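Local coordinates for protein serine acetyltransferase (Bacteroides vulgatus ATCC 8482, PDB 3F1X) that probably transfers an acetyl group from acetyl-CoA to serine, the step that leads into cysteine biosynthesis, at residues P55-N60 / E149-Y154; A49-F54 / G73-T78. One frame throughout, in Å; residues are numbered along the deposited sequence.

Interaction 1: P55-N60 / E149-Y154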
loop_
_atom_site.group_PDB
_atom_site.type_symbol
_atom_site.label_atom_id
_atom_site.label_comp_id
_atom_site.label_asym_id
_atom_site.label_seq_id
_atom_site.Cartn_x
_atom_site.Cartn_y
_atom_site.Cartn_z
ATOM N N PRO A 55 25.393 7.496 -0.283
ATOM C CA PRO A 55 24.984 6.881 -1.550
ATOM C C PRO A 55 25.189 5.377 -1.677
ATOM O O PRO A 55 26.261 4.852 -1.384
ATOM C CB PRO A 55 25.778 7.669 -2.592
ATOM C CG PRO A 55 27.014 8.060 -1.854
ATOM C CD PRO A 55 26.490 8.457 -0.488
ATOM N N GLY A 56 24.146 4.687 -2.119
ATOM C CA GLY A 56 24.242 3.251 -2.277
ATOM C C GLY A 56 23.885 2.449 -1.035
ATOM O O GLY A 56 23.652 1.246 -1.134
ATOM N N TYR A 57 23.857 3.092 0.131
ATOM C CA TYR A 57 23.516 2.391 1.370
ATOM C C TYR A 57 22.029 2.484 1.623
ATOM O O TYR A 57 21.391 1.517 2.047
ATOM C CB TYR A 57 24.271 2.966 2.567
ATOM C CG TYR A 57 25.649 2.382 2.730
ATOM C CD1 TYR A 57 26.756 2.967 2.124
ATOM C CD2 TYR A 57 25.842 1.220 3.470
ATOM C CE1 TYR A 57 28.031 2.401 2.256
ATOM C CE2 TYR A 57 27.103 0.650 3.605
ATOM C CZ TYR A 57 28.194 1.241 2.998
ATOM O OH TYR A 57 29.436 0.663 3.139
ATOM N N PHE A 58 21.487 3.668 1.374
ATOM C CA PHE A 58 20.067 3.923 1.531
ATOM C C PHE A 58 19.597 4.321 0.140
ATOM O O PHE A 58 18.395 4.414 -0.124
ATOM C CB PHE A 58 19.830 5.087 2.500
ATOM C CG PHE A 58 20.162 4.772 3.928
ATOM C CD1 PHE A 58 19.274 4.043 4.720
ATOM C CD2 PHE A 58 21.362 5.209 4.493
ATOM C CE1 PHE A 58 19.574 3.754 6.057
ATOM C CE2 PHE A 58 21.675 4.925 5.834
ATOM C CZ PHE A 58 20.776 4.196 6.615
ATOM N N GLY A 59 20.575 4.539 -0.739
ATOM C CA GLY A 59 20.311 4.958 -2.107
ATOM C C GLY A 59 20.018 3.908 -3.164
ATOM O O GLY A 59 19.774 4.267 -4.312
ATOM N N ASN A 60 20.051 2.626 -2.802
ATOM C CA ASN A 60 19.765 1.549 -3.752
ATOM C C ASN A 60 19.708 0.197 -3.037
ATOM O O ASN A 60 20.478 -0.060 -2.112
ATOM C CB ASN A 60 20.832 1.503 -4.850
ATOM C CG ASN A 60 20.393 0.691 -6.058
ATOM O OD1 ASN A 60 19.716 -0.331 -5.922
ATOM N ND2 ASN A 60 20.791 1.135 -7.245
ATOM N N GLU A 149 28.264 -1.510 8.366
ATOM C CA GLU A 149 27.343 -2.031 9.369
ATOM C C GLU A 149 26.838 -0.889 10.239
ATOM O O GLU A 149 25.679 -0.871 10.661
ATOM C CB GLU A 149 28.039 -3.074 10.260
ATOM C CG GLU A 149 27.170 -3.567 11.417
ATOM C CD GLU A 149 27.841 -4.631 12.282
ATOM O OE1 GLU A 149 28.826 -4.319 12.987
ATOM O OE2 GLU A 149 27.375 -5.791 12.254
ATOM N N ILE A 150 27.722 0.061 10.514
ATOM C CA ILE A 150 27.374 1.204 11.345
ATOM C C ILE A 150 26.331 2.088 10.681
ATOM O O ILE A 150 25.300 2.385 11.275
ATOM C CB ILE A 150 28.626 2.031 11.676
ATOM C CG1 ILE A 150 29.543 1.199 12.586
ATOM C CG2 ILE A 150 28.232 3.343 12.339
ATOM C CD1 ILE A 150 30.855 1.860 12.916
ATOM N N ILE A 151 26.596 2.495 9.445
ATOM C CA ILE A 151 25.671 3.347 8.706
ATOM C C ILE A 151 24.336 2.647 8.476
ATOM O O ILE A 151 23.268 3.264 8.576
ATOM C CB ILE A 151 26.251 3.721 7.322
ATOM C CG1 ILE A 151 27.521 4.555 7.498
ATOM C CG2 ILE A 151 25.206 4.482 6.494
ATOM C CD1 ILE A 151 28.247 4.827 6.203
ATOM N N SER A 152 24.411 1.353 8.183
ATOM C CA SER A 152 23.230 0.552 7.879
ATOM C C SER A 152 22.236 0.232 8.993
ATOM O O SER A 152 21.035 0.189 8.732
ATOM C CB SER A 152 23.659 -0.752 7.192
ATOM O OG SER A 152 24.161 -0.488 5.896
ATOM N N CYS A 153 22.700 0.002 10.221
ATOM C CA CYS A 153 21.753 -0.321 11.280
ATOM C C CYS A 153 21.975 0.278 12.663
ATOM O O CYS A 153 21.141 0.092 13.550
ATOM C CB CYS A 153 21.609 -1.840 11.410
ATOM S SG CYS A 153 23.040 -2.698 12.098
ATOM N N TYR A 154 23.083 0.979 12.873
ATOM C CA TYR A 154 23.320 1.588 14.182
ATOM C C TYR A 154 22.341 2.738 14.383
ATOM O O TYR A 154 22.270 3.658 13.568
ATOM C CB TYR A 154 24.751 2.101 14.282
ATOM C CG TYR A 154 25.739 1.051 14.709
ATOM C CD1 TYR A 154 25.634 -0.260 14.255
ATOM C CD2 TYR A 154 26.796 1.372 15.553
ATOM C CE1 TYR A 154 26.561 -1.230 14.635
ATOM C CE2 TYR A 154 27.732 0.410 15.936
ATOM C CZ TYR A 154 27.608 -0.888 15.473
ATOM O OH TYR A 154 28.529 -1.842 15.844
#
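Tyr57 and Phe58 carry the contact from the loop 55-60, meeting Ile151 and Ser152 on the short helix 147-153. Tyr57 comes first. Its CB points toward the helix, and the edge of the Tyr57 ring meets the Ser152 hydroxyl, with Tyr57 CD2 3.4 Å from Ser152 OG. That hydroxyl is hydrogen-bonded to Gly148 O one turn back, so the ring meets an oxygen already engaged within its own helix. The CB of Tyr57 also lies 4.3 Å from Ile151 CG2, a looser apolar touch. Phe58 follows. Its CG stands anti to its own carbonyl carbon (chi1 -70°), and the far end of the ring comes nearest the helix. There Phe58 CZ lies 3.3 Å from Ile151 O, which sits near the ring plane at the edge. Phe58 CE2 packs on Ile151 CG2 at 3.6 Å. Ile151 thus offers Phe58 both a carbonyl and a methyl, and no hydrogen bond joins the segments. Phe27 and His30 of the second subunit pack on Ile151 and Tyr57, so the contact borders a subunit interface. Within the chain, the loop joins helix 39-53 to helix 68-93. Ile151 also rests on Val134 of helix 123-139, while Phe58 leans back on Arg50 of helix 39-53.

Interaction 2: A49-F54 / G73-T78; sequences ARAIIF and GVNVET
Ile52 packs against Asn75 and Val76 where helices 39-53 and 68-93 run side by side. The segment axes approach to 9.5 Å and run roughly antiparallel, at 147°. The tight part is made by Ile52. Its CG1 branch extends toward the other helix, anti to its own carbonyl carbon (chi1 -66°). Ile52 CG1 touches Asn75 CB at 3.7 Å, and the two side chains pass each other in opposite directions. Ile52 CD1 reaches further, to the backbone of the facing helix, where it lies 3.8 Å from Val76 N. The same methyl, Ile52 CD1, meets Val76 CG2 at 3.9 Å. Leu123 of the same chain and Leu17 of the second subunit also pack on Ile52. Val14 of that subunit touches Val76, so neighbours pack on this part from the same chain and from the second subunit.

The side at Ala51 is looser and holds a water. Ala51 CB comes only to 3.9 Å from Asn75 OD1. The water spans the two segments: it donates to Ala51 O at 2.8 Å and to Asn75 OD1 at 3.1 Å. Both oxygens are acceptors, and the two protons of the water serve them. No direct hydrogen bond crosses between the segments.

The chemistry is therefore divided within Asn75. Its CB belongs to the apolar packing round Ile52, while its amide oxygen turns to the water. The water gives that oxygen a polar partner in a largely buried setting, and it makes a polar bridge between two segments whose direct contacts are mostly apolar.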
loop_
_atom_site.group_PDB
_atom_site.type_symbol
_atom_site.label_atom_id
_atom_site.label_comp_id
_atom_site.label_asym_id
_atom_site.label_seq_id
_atom_site.Cartn_x
_atom_site.Cartn_y
_atom_site.Cartn_z
ATOM N N ALA A 49 17.452 12.151 2.486
ATOM C CA ALA A 49 18.663 12.826 2.924
ATOM C C ALA A 49 19.739 11.779 3.219
ATOM O O ALA A 49 20.900 11.955 2.842
ATOM C CB ALA A 49 18.382 13.664 4.164
ATOM N N ARG A 50 19.347 10.690 3.884
ATOM C CA ARG A 50 20.267 9.593 4.216
ATOM C C ARG A 50 20.828 8.932 2.967
ATOM O O ARG A 50 22.005 8.583 2.914
ATOM C CB ARG A 50 19.565 8.472 4.996
ATOM C CG ARG A 50 18.931 8.829 6.323
ATOM C CD ARG A 50 18.541 7.530 7.034
ATOM N NE ARG A 50 17.505 7.713 8.048
ATOM C CZ ARG A 50 17.650 8.424 9.160
ATOM N NH1 ARG A 50 16.640 8.519 10.014
ATOM N NH2 ARG A 50 18.796 9.037 9.417
ATOM N N ALA A 51 19.951 8.719 1.989
ATOM C CA ALA A 51 20.319 8.063 0.744
ATOM C C ALA A 51 21.240 8.917 -0.100
ATOM O O ALA A 51 21.978 8.403 -0.934
ATOM C CB ALA A 51 19.067 7.710 -0.048
ATOM N N ILE A 52 21.172 10.226 0.099
ATOM C CA ILE A 52 22.017 11.150 -0.637
ATOM C C ILE A 52 23.353 11.323 0.091
ATOM O O ILE A 52 24.403 11.436 -0.534
ATOM C CB ILE A 52 21.338 12.527 -0.773
ATOM C CG1 ILE A 52 20.095 12.406 -1.646
ATOM C CG2 ILE A 52 22.311 13.529 -1.363
ATOM C CD1 ILE A 52 19.166 13.603 -1.576
ATOM N N ILE A 53 23.300 11.350 1.417
ATOM C CA ILE A 53 24.511 11.504 2.219
ATOM C C ILE A 53 25.361 10.232 2.162
ATOM O O ILE A 53 26.585 10.297 2.086
ATOM C CB ILE A 53 24.154 11.826 3.685
ATOM C CG1 ILE A 53 23.552 13.229 3.764
ATOM C CG2 ILE A 53 25.396 11.667 4.581
ATOM C CD1 ILE A 53 22.816 13.536 5.073
ATOM N N PHE A 54 24.710 9.077 2.206
ATOM C CA PHE A 54 25.406 7.788 2.143
ATOM C C PHE A 54 24.921 7.067 0.894
ATOM O O PHE A 54 24.138 6.124 0.974
ATOM C CB PHE A 54 25.069 6.950 3.377
ATOM C CG PHE A 54 25.405 7.617 4.675
ATOM C CD1 PHE A 54 26.735 7.813 5.048
ATOM C CD2 PHE A 54 24.394 8.044 5.529
ATOM C CE1 PHE A 54 27.051 8.430 6.265
ATOM C CE2 PHE A 54 24.693 8.664 6.751
ATOM C CZ PHE A 54 26.022 8.855 7.116
ATOM N N GLY A 73 20.840 12.234 -8.366
ATOM C CA GLY A 73 20.097 13.229 -9.122
ATOM C C GLY A 73 18.604 13.148 -8.889
ATOM O O GLY A 73 17.948 14.165 -8.640
ATOM N N VAL A 74 18.061 11.938 -8.975
ATOM C CA VAL A 74 16.632 11.735 -8.760
ATOM C C VAL A 74 16.269 12.016 -7.305
ATOM O O VAL A 74 15.268 12.674 -7.026
ATOM C CB VAL A 74 16.209 10.292 -9.116
ATOM C CG1 VAL A 74 14.729 10.089 -8.798
ATOM C CG2 VAL A 74 16.473 10.023 -10.599
ATOM N N ASN A 75 17.092 11.527 -6.381
ATOM C CA ASN A 75 16.833 11.727 -4.961
ATOM C C ASN A 75 16.868 13.195 -4.543
ATOM O O ASN A 75 16.050 13.635 -3.736
ATOM C CB ASN A 75 17.819 10.893 -4.138
ATOM C CG ASN A 75 17.532 9.401 -4.239
ATOM O OD1 ASN A 75 18.322 8.565 -3.807
ATOM N ND2 ASN A 75 16.388 9.067 -4.811
ATOM N N VAL A 76 17.808 13.957 -5.089
ATOM C CA VAL A 76 17.889 15.373 -4.761
ATOM C C VAL A 76 16.613 16.092 -5.218
ATOM O O VAL A 76 16.097 16.959 -4.515
ATOM C CB VAL A 76 19.118 16.043 -5.420
ATOM C CG1 VAL A 76 18.949 17.550 -5.423
ATOM C CG2 VAL A 76 20.393 15.665 -4.649
ATOM N N GLU A 77 16.109 15.729 -6.395
ATOM C CA GLU A 77 14.892 16.347 -6.923
ATOM C C GLU A 77 13.662 16.001 -6.081
ATOM O O GLU A 77 12.834 16.866 -5.790
ATOM C CB GLU A 77 14.647 15.897 -8.368
ATOM C CG GLU A 77 13.283 16.325 -8.926
ATOM C CD GLU A 77 12.993 15.740 -10.306
ATOM O OE1 GLU A 77 13.204 14.525 -10.497
ATOM O OE2 GLU A 77 12.543 16.487 -11.196
ATOM N N THR A 78 13.538 14.736 -5.695
ATOM C CA THR A 78 12.397 14.319 -4.891
ATOM C C THR A 78 12.448 15.053 -3.550
ATOM O O THR A 78 11.440 15.571 -3.060
ATOM C CB THR A 78 12.420 12.800 -4.619
ATOM O OG1 THR A 78 12.583 12.086 -5.853
ATOM C CG2 THR A 78 11.122 12.375 -3.933
HETATM O O HOH W 1 21.385 8.780 -3.631
#

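How the interactions relate
Interactions 1 and 2 lie in the helical N-terminal part of the chain, ahead of the short parallel strands of the left-handed beta-helix domain. Their centres are about 13 Å apart. Their segments alternate in sequence: 49-54, 55-60, 73-78, then 149-154. Segment 49-54 runs directly into 55-60, so one helix end and its following loop serve both contacts. The two also touch in space. Phe58 O lies 3.4 Å from Ala51 CB, and Ile151 CD1 lies 3.5 Å from Phe54 CD1. The end of helix 39-53 and the loop after it together tie helix 68-93 to helix 147-153. Both contacts border the second subunit of the six-chain assembly.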